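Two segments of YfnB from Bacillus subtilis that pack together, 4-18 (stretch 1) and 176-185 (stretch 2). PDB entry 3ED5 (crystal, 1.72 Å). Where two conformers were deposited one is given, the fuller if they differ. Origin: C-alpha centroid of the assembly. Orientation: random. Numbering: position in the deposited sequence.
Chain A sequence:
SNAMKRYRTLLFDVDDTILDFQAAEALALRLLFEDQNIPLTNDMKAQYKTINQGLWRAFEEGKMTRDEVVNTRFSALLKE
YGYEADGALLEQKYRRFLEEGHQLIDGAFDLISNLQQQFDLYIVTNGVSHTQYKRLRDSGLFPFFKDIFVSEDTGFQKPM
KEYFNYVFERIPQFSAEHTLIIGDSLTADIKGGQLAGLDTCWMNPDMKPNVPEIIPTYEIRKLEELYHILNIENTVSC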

HETATM    1  N   MSE A   4      11.238  18.945 -22.401  1.00 49.15           N
HETATM    2  CA  MSE A   4      10.158  18.270 -21.605  1.00 48.61           C
HETATM    3  C   MSE A   4      10.671  17.627 -20.305  1.00 48.30           C
HETATM    4  O   MSE A   4      11.789  17.103 -20.249  1.00 48.30           O
HETATM    5  CB  MSE A   4       9.431  17.208 -22.455  1.00 48.38           C
HETATM    6  CG  MSE A   4       8.654  17.770 -23.644  1.00 48.01           C
HETATM    7 SE   MSE A   4       7.797  16.371 -24.696  0.60 46.22          SE
HETATM    8  CE  MSE A   4       9.426  15.449 -25.327  1.00 42.93           C
ATOM      9  N   LYS A   5       9.824  17.673 -19.279  1.00 47.68           N
ATOM     10  CA  LYS A   5      10.042  16.994 -17.987  1.00 47.36           C
ATOM     11  C   LYS A   5      10.379  15.486 -18.126  1.00 46.13           C
ATOM     12  O   LYS A   5       9.653  14.731 -18.790  1.00 46.90           O
ATOM     13  CB  LYS A   5       8.782  17.214 -17.113  1.00 47.70           C
ATOM     14  CG  LYS A   5       8.478  16.183 -16.020  1.00 48.92           C
ATOM     15  CD  LYS A   5       8.759  16.698 -14.596  1.00 51.07           C
ATOM     16  CE  LYS A   5       7.564  17.453 -13.977  1.00 50.39           C
ATOM     17  NZ  LYS A   5       7.476  17.418 -12.439  1.00 45.70           N
ATOM     18  N   ARG A   6      11.506  15.063 -17.549  1.00 44.38           N
ATOM     19  CA  ARG A   6      11.874  13.652 -17.430  0.50 42.87           C
ATOM     20  C   ARG A   6      11.991  13.293 -15.943  1.00 41.73           C
ATOM     21  O   ARG A   6      12.917  13.817 -15.257  1.00 42.01           O
ATOM     22  CB  ARG A   6      13.219  13.413 -18.128  0.50 43.40           C
ATOM     23  CG  ARG A   6      13.131  12.939 -19.581  0.50 44.14           C
ATOM     24  CD  ARG A   6      13.010  11.421 -19.590  0.50 44.76           C
ATOM     25  NE  ARG A   6      13.060  10.812 -20.918  0.50 44.54           N
ATOM     26  CZ  ARG A   6      12.136  10.982 -21.856  0.50 44.29           C
ATOM     27  NH1 ARG A   6      11.109  11.794 -21.642  0.50 43.21           N
ATOM     28  NH2 ARG A   6      12.268  10.376 -23.027  0.50 45.72           N
ATOM     29  N   TYR A   7      11.122  12.414 -15.438  1.00 37.30           N
ATOM     30  CA  TYR A   7      11.274  11.986 -14.054  1.00 33.89           C
ATOM     31  C   TYR A   7      12.516  11.147 -13.936  1.00 33.24           C
ATOM     32  O   TYR A   7      12.900  10.457 -14.888  1.00 33.45           O
ATOM     33  CB  TYR A   7      10.080  11.139 -13.573  1.00 33.26           C
ATOM     34  CG  TYR A   7       8.801  11.912 -13.567  1.00 32.85           C
ATOM     35  CD1 TYR A   7       8.505  12.800 -12.525  1.00 30.39           C
ATOM     36  CD2 TYR A   7       7.891  11.779 -14.635  1.00 34.20           C
ATOM     37  CE1 TYR A   7       7.321  13.557 -12.546  1.00 30.92           C
ATOM     38  CE2 TYR A   7       6.692  12.514 -14.663  1.00 32.64           C
ATOM     39  CZ  TYR A   7       6.413  13.379 -13.618  1.00 31.30           C
ATOM     40  OH  TYR A   7       5.227  14.073 -13.630  1.00 32.69           O
ATOM     41  N   ARG A   8      13.128  11.184 -12.761  1.00 32.98           N
ATOM     42  CA  ARG A   8      14.294  10.346 -12.495  1.00 33.86           C
ATOM     43  C   ARG A   8      14.036   9.319 -11.403  1.00 33.28           C
ATOM     44  O   ARG A   8      14.664   8.260 -11.400  1.00 34.02           O
ATOM     45  CB  ARG A   8      15.476  11.216 -12.095  1.00 34.61           C
ATOM     46  CG  ARG A   8      15.996  12.035 -13.274  1.00 40.34           C
ATOM     47  CD  ARG A   8      17.394  12.567 -13.014  1.00 47.28           C
ATOM     48  NE  ARG A   8      17.404  13.604 -11.979  1.00 51.46           N
ATOM     49  CZ  ARG A   8      17.247  14.902 -12.225  1.00 51.43           C
ATOM     50  NH1 ARG A   8      17.042  15.327 -13.471  1.00 52.78           N
ATOM     51  NH2 ARG A   8      17.297  15.772 -11.224  1.00 50.67           N
ATOM     52  N   THR A   9      13.111   9.645 -10.500  1.00 31.20           N
ATOM     53  CA  THR A   9      12.926   8.913  -9.260  1.00 31.15           C
ATOM     54  C   THR A   9      11.453   8.551  -9.168  1.00 29.80           C
ATOM     55  O   THR A   9      10.607   9.456  -9.207  1.00 30.00           O
ATOM     56  CB  THR A   9      13.289   9.820  -8.083  1.00 31.51           C
ATOM     57  OG1 THR A   9      14.625  10.321  -8.276  1.00 34.57           O
ATOM     58  CG2 THR A   9      13.207   9.056  -6.737  1.00 31.07           C
ATOM     59  N   LEU A  10      11.154   7.254  -9.019  1.00 29.96           N
ATOM     60  CA  LEU A  10       9.753   6.790  -8.890  1.00 30.09           C
ATOM     61  C   LEU A  10       9.561   6.178  -7.508  1.00 28.99           C
ATOM     62  O   LEU A  10      10.347   5.304  -7.104  1.00 31.06           O
ATOM     63  CB  LEU A  10       9.377   5.755  -9.982  1.00 29.04           C
ATOM     64  CG  LEU A  10       9.766   6.226 -11.402  1.00 30.60           C
ATOM     65  CD1 LEU A  10       9.470   5.122 -12.426  1.00 31.91           C
ATOM     66  CD2 LEU A  10       9.055   7.537 -11.781  1.00 29.27           C
ATOM     67  N   LEU A  11       8.549   6.656  -6.782  1.00 29.76           N
ATOM     68  CA  LEU A  11       8.215   6.115  -5.482  1.00 29.26           C
ATOM     69  C   LEU A  11       6.921   5.302  -5.627  1.00 30.16           C
ATOM     70  O   LEU A  11       5.888   5.841  -6.025  1.00 30.59           O
ATOM     71  CB  LEU A  11       7.987   7.240  -4.463  1.00 29.99           C
ATOM     72  CG  LEU A  11       9.040   8.383  -4.419  1.00 30.27           C
ATOM     73  CD1 LEU A  11       8.652   9.381  -3.321  1.00 29.60           C
ATOM     74  CD2 LEU A  11      10.458   7.863  -4.161  1.00 30.75           C
ATOM     75  N   PHE A  12       7.010   4.019  -5.318  1.00 31.10           N
ATOM     76  CA  PHE A  12       5.847   3.151  -5.491  1.00 30.83           C
ATOM     77  C   PHE A  12       5.310   2.732  -4.135  1.00 31.04           C
ATOM     78  O   PHE A  12       6.036   2.245  -3.279  1.00 30.94           O
ATOM     79  CB  PHE A  12       6.245   1.861  -6.240  1.00 31.47           C
ATOM     80  CG  PHE A  12       6.286   1.998  -7.727  1.00 32.52           C
ATOM     81  CD1 PHE A  12       5.161   1.765  -8.514  1.00 31.78           C
ATOM     82  CD2 PHE A  12       7.490   2.342  -8.360  1.00 31.31           C
ATOM     83  CE1 PHE A  12       5.221   1.922  -9.927  1.00 32.15           C
ATOM     84  CE2 PHE A  12       7.566   2.466  -9.764  1.00 33.70           C
ATOM     85  CZ  PHE A  12       6.443   2.263 -10.539  1.00 33.71           C
ATOM     86  N   ASP A  13       4.003   2.887  -3.981  1.00 31.54           N
ATOM     87  CA  ASP A  13       3.257   2.186  -2.948  0.50 31.53           C
ATOM     88  C   ASP A  13       3.275   0.677  -3.278  1.00 31.56           C
ATOM     89  O   ASP A  13       3.515   0.282  -4.421  1.00 31.40           O
ATOM     90  CB  ASP A  13       1.827   2.746  -2.928  0.50 31.65           C
ATOM     91  CG  ASP A  13       0.909   1.980  -1.991  0.50 31.99           C
ATOM     92  OD1 ASP A  13       1.095   2.041  -0.749  0.50 30.47           O
ATOM     93  OD2 ASP A  13       0.000   1.337  -2.524  0.50 34.33           O
ATOM     94  N   VAL A  14       3.000  -0.178  -2.279  1.00 31.31           N
ATOM     95  CA  VAL A  14       3.028  -1.638  -2.488  1.00 31.63           C
ATOM     96  C   VAL A  14       1.611  -2.164  -2.744  1.00 30.84           C
ATOM     97  O   VAL A  14       1.287  -2.699  -3.824  1.00 31.21           O
ATOM     98  CB  VAL A  14       3.646  -2.384  -1.254  1.00 30.99           C
ATOM     99  CG1 VAL A  14       3.628  -3.916  -1.458  1.00 30.66           C
ATOM    100  CG2 VAL A  14       5.140  -1.964  -1.063  1.00 30.34           C
ATOM    101  N   ASP A  15       0.783  -2.035  -1.722  1.00 31.69           N
ATOM    102  CA  ASP A  15      -0.484  -2.794  -1.715  1.00 31.16           C
ATOM    103  C   ASP A  15      -1.528  -2.217  -2.659  1.00 31.56           C
ATOM    104  O   ASP A  15      -1.904  -1.047  -2.561  1.00 33.07           O
ATOM    105  CB  ASP A  15      -1.021  -2.919  -0.282  1.00 31.62           C
ATOM    106  CG  ASP A  15      -0.134  -3.799   0.559  1.00 33.59           C
ATOM    107  OD1 ASP A  15       0.424  -4.755  -0.012  1.00 33.71           O
ATOM    108  OD2 ASP A  15      -0.004  -3.546   1.769  1.00 35.28           O
ATOM    109  N   ASP A  16      -1.974  -3.082  -3.553  1.00 32.23           N
ATOM    110  CA  ASP A  16      -2.924  -2.760  -4.623  1.00 33.15           C
ATOM    111  C   ASP A  16      -2.360  -1.711  -5.564  1.00 32.80           C
ATOM    112  O   ASP A  16      -3.108  -1.071  -6.290  1.00 34.26           O
ATOM    113  CB  ASP A  16      -4.290  -2.355  -4.059  1.00 33.58           C
ATOM    114  CG  ASP A  16      -4.945  -3.506  -3.333  1.00 34.39           C
ATOM    115  OD1 ASP A  16      -4.824  -4.654  -3.827  1.00 34.59           O
ATOM    116  OD2 ASP A  16      -5.572  -3.231  -2.300  1.00 38.91           O
ATOM    117  N   THR A  17      -1.024  -1.597  -5.587  1.00 33.78           N
ATOM    118  CA  THR A  17      -0.327  -0.762  -6.577  1.00 33.33           C
ATOM    119  C   THR A  17       0.525  -1.697  -7.429  1.00 32.95           C
ATOM    120  O   THR A  17       0.307  -1.776  -8.635  1.00 32.68           O
ATOM    121  CB  THR A  17       0.512   0.335  -5.886  1.00 33.41           C
ATOM    122  OG1 THR A  17      -0.365   1.177  -5.120  1.00 34.45           O
ATOM    123  CG2 THR A  17       1.240   1.226  -6.940  1.00 33.93           C
ATOM    124  N   ILE A  18       1.434  -2.459  -6.794  1.00 32.44           N
ATOM    125  CA  ILE A  18       2.214  -3.484  -7.506  1.00 31.22           C
ATOM    126  C   ILE A  18       1.938  -4.919  -7.029  1.00 31.35           C
ATOM    127  O   ILE A  18       2.120  -5.844  -7.790  1.00 31.23           O
ATOM    128  CB  ILE A  18       3.765  -3.187  -7.509  1.00 31.63           C
ATOM    129  CG1 ILE A  18       4.300  -3.034  -6.070  1.00 31.18           C
ATOM    130  CG2 ILE A  18       4.041  -1.962  -8.386  1.00 32.86           C
ATOM    131  CD1 ILE A  18       5.841  -2.661  -5.937  1.00 32.32           C
ATOM    132  N   ALA A 176      12.447  16.981  -5.998  1.00 33.65           N
ATOM    133  CA  ALA A 176      10.981  16.817  -6.065  1.00 33.14           C
ATOM    134  C   ALA A 176      10.453  16.935  -7.495  1.00 33.58           C
ATOM    135  O   ALA A 176       9.626  16.128  -7.914  1.00 34.09           O
ATOM    136  CB  ALA A 176      10.273  17.819  -5.162  1.00 32.56           C
ATOM    137  N   GLU A 177      10.980  17.906  -8.253  1.00 32.69           N
ATOM    138  CA  GLU A 177      10.511  18.171  -9.613  1.00 33.66           C
ATOM    139  C   GLU A 177      10.663  16.956 -10.542  1.00 32.78           C
ATOM    140  O   GLU A 177       9.941  16.833 -11.533  1.00 33.55           O
ATOM    141  CB  GLU A 177      11.297  19.353 -10.181  1.00 34.48           C
ATOM    142  CG  GLU A 177      10.867  19.767 -11.540  1.00 38.83           C
ATOM    143  CD  GLU A 177      11.758  20.849 -12.100  1.00 45.80           C
ATOM    144  OE1 GLU A 177      12.476  21.503 -11.316  1.00 50.07           O
ATOM    145  OE2 GLU A 177      11.736  21.038 -13.334  1.00 51.01           O
ATOM    146  N   HIS A 178      11.600  16.069 -10.223  1.00 32.52           N
ATOM    147  CA  HIS A 178      11.892  14.892 -11.053  1.00 32.34           C
ATOM    148  C   HIS A 178      11.483  13.599 -10.387  1.00 31.91           C
ATOM    149  O   HIS A 178      12.025  12.531 -10.705  1.00 32.51           O
ATOM    150  CB  HIS A 178      13.378  14.860 -11.374  1.00 32.55           C
ATOM    151  CG  HIS A 178      13.829  16.079 -12.103  1.00 35.33           C
ATOM    152  ND1 HIS A 178      13.726  16.203 -13.472  1.00 39.42           N
ATOM    153  CD2 HIS A 178      14.334  17.252 -11.650  1.00 36.03           C
ATOM    154  CE1 HIS A 178      14.179  17.393 -13.838  1.00 37.60           C
ATOM    155  NE2 HIS A 178      14.541  18.051 -12.750  1.00 38.45           N
ATOM    156  N   THR A 179      10.545  13.712  -9.454  1.00 31.98           N
ATOM    157  CA  THR A 179      10.055  12.569  -8.720  1.00 31.64           C
ATOM    158  C   THR A 179       8.548  12.381  -8.909  1.00 31.85           C
ATOM    159  O   THR A 179       7.782  13.350  -8.873  1.00 32.81           O
ATOM    160  CB  THR A 179      10.359  12.735  -7.214  1.00 31.25           C
ATOM    161  OG1 THR A 179      11.762  12.898  -7.029  1.00 31.07           O
ATOM    162  CG2 THR A 179       9.855  11.512  -6.378  1.00 31.18           C
ATOM    163  N   LEU A 180       8.125  11.123  -9.066  1.00 31.51           N
ATOM    164  CA  LEU A 180       6.713  10.785  -9.193  1.00 30.69           C
ATOM    165  C   LEU A 180       6.371   9.767  -8.114  1.00 30.28           C
ATOM    166  O   LEU A 180       7.115   8.774  -7.942  1.00 30.16           O
ATOM    167  CB  LEU A 180       6.456  10.159 -10.583  1.00 30.05           C
ATOM    168  CG  LEU A 180       4.978   9.742 -10.842  1.00 30.96           C
ATOM    169  CD1 LEU A 180       4.036  10.961 -10.920  1.00 30.28           C
ATOM    170  CD2 LEU A 180       4.911   8.956 -12.169  1.00 32.29           C
ATOM    171  N   ILE A 181       5.236   9.950  -7.428  1.00 30.12           N
ATOM    172  CA  ILE A 181       4.744   8.881  -6.565  1.00 30.58           C
ATOM    173  C   ILE A 181       3.543   8.194  -7.247  1.00 30.23           C
ATOM    174  O   ILE A 181       2.655   8.869  -7.772  1.00 30.86           O
ATOM    175  CB  ILE A 181       4.378   9.354  -5.134  1.00 30.94           C
ATOM    176  CG1 ILE A 181       3.845   8.159  -4.298  1.00 31.12           C
ATOM    177  CG2 ILE A 181       3.370  10.532  -5.156  1.00 30.79           C
ATOM    178  CD1 ILE A 181       3.691   8.495  -2.751  1.00 30.92           C
ATOM    179  N   ILE A 182       3.548   6.864  -7.229  1.00 30.93           N
ATOM    180  CA  ILE A 182       2.498   6.053  -7.861  1.00 30.67           C
ATOM    181  C   ILE A 182       1.850   5.192  -6.784  1.00 31.46           C
ATOM    182  O   ILE A 182       2.533   4.433  -6.089  1.00 31.58           O
ATOM    183  CB  ILE A 182       3.124   5.100  -8.913  1.00 30.44           C
ATOM    184  CG1 ILE A 182       3.944   5.871  -9.966  1.00 32.28           C
ATOM    185  CG2 ILE A 182       2.003   4.257  -9.616  1.00 32.25           C
ATOM    186  CD1 ILE A 182       5.452   5.937  -9.665  1.00 35.01           C
ATOM    187  N   GLY A 183       0.545   5.314  -6.629  1.00 30.75           N
ATOM    188  CA  GLY A 183      -0.154   4.499  -5.617  1.00 32.00           C
ATOM    189  C   GLY A 183      -1.647   4.531  -5.800  1.00 32.54           C
ATOM    190  O   GLY A 183      -2.197   5.352  -6.573  1.00 32.23           O
ATOM    191  N   ASP A 184      -2.320   3.631  -5.071  1.00 32.28           N
ATOM    192  CA  ASP A 184      -3.769   3.474  -5.230  1.00 33.63           C
ATOM    193  C   ASP A 184      -4.584   4.239  -4.192  1.00 33.89           C
ATOM    194  O   ASP A 184      -5.811   4.376  -4.347  1.00 33.81           O
ATOM    195  CB  ASP A 184      -4.123   1.991  -5.090  1.00 33.76           C
ATOM    196  CG  ASP A 184      -3.967   1.515  -3.682  1.00 37.17           C
ATOM    197  OD1 ASP A 184      -2.888   1.726  -3.092  1.00 39.23           O
ATOM    198  OD2 ASP A 184      -4.920   0.923  -3.154  1.00 38.97           O
ATOM    199  N   SER A 185      -3.929   4.712  -3.126  1.00 34.30           N
ATOM    200  CA  SER A 185      -4.650   5.394  -2.039  1.00 34.66           C
ATOM    201  C   SER A 185      -4.701   6.908  -2.225  1.00 34.04           C
ATOM    202  O   SER A 185      -3.667   7.585  -2.226  1.00 33.41           O
ATOM    203  CB  SER A 185      -4.029   5.060  -0.675  1.00 34.11           C
ATOM    204  OG  SER A 185      -4.585   5.922   0.330  1.00 35.22           O
TER

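Parallel β-strands pair by a simple rule: the residues of one strand that face the partner with both N and O bond to residues flanking their opposite number, while side chains alternate between the two faces of the sheet. The segments of YfnB at 4-18 and 176-185, distant in sequence, give a compact example, burying 929 Å² between them.

Stretch 2 opens with a short 3-10 segment, where the carbonyl of E177 is left to accept a side-chain donor: the side chain of K5, whose CA-to-CB bond points sideways, extends forward along its own chain and brings NZ to 2.7 Å from E177 O, where the amine donates a hydrogen bond. H178 then does double duty. Its ring donates from ND1 to R6 O (3.1 Å, nearly linear), while one face of the ring carries the guanidinium of R8, stacked with centres 3.8 Å apart and planes at 27°. The backbone of H178 is equally engaged, since its O accepts from both R8 N (2.7 Å) and T9 N (3.1 Å). Here the regular ladder begins.

T179 pairs with T9, its CA approaching T9 O at 3.2 Å in a CA-H...O contact, and its methyl CG2 lies 3.8 Å from L11 CG on the same face. L180 takes the next two rungs: its N donates to T9 O (3.0 Å) and its O accepts from L11 N (2.8 Å). Its side chain turns to the other face, where CB sits over the Y7 ring, 4.1 Å from the centroid, and 3.9 Å from L10 CD2. I181 returns to the face of T9 and L11, with its CB 4.2 Å from L11 CB.

I182 repeats the pattern of L180. Its N donates to L11 O at 2.8 Å and its O accepts from D13 N at 3.0 Å; the strand axes cross at 22°, the usual twist of a parallel sheet, and both bonds are close to straight. On the face shared with L10 and F12, I182 CD1 rests over the F12 ring, 4.0 Å from its centroid, and also meets L10 CB at 3.9 Å.

At G183 the fit is close: its CA lies 3.8 Å from D13 CB and 3.4 Å from T17 OG1, and a CB at its ideal position would come within 3.0 Å of D13 CB. Beyond the strand, chemistry turns polar. D184 N makes a weak hydrogen bond to T17 OG1 (3.1 Å), a hydroxyl that itself donates to D13 OD2 (2.6 Å). D184 OD1 approaches D13 OD2 and D15 O, each at 3.0 Å, gathering acceptors without hydrogen bonds between them. S185 leaves the contact, its side chain capping the helix that follows.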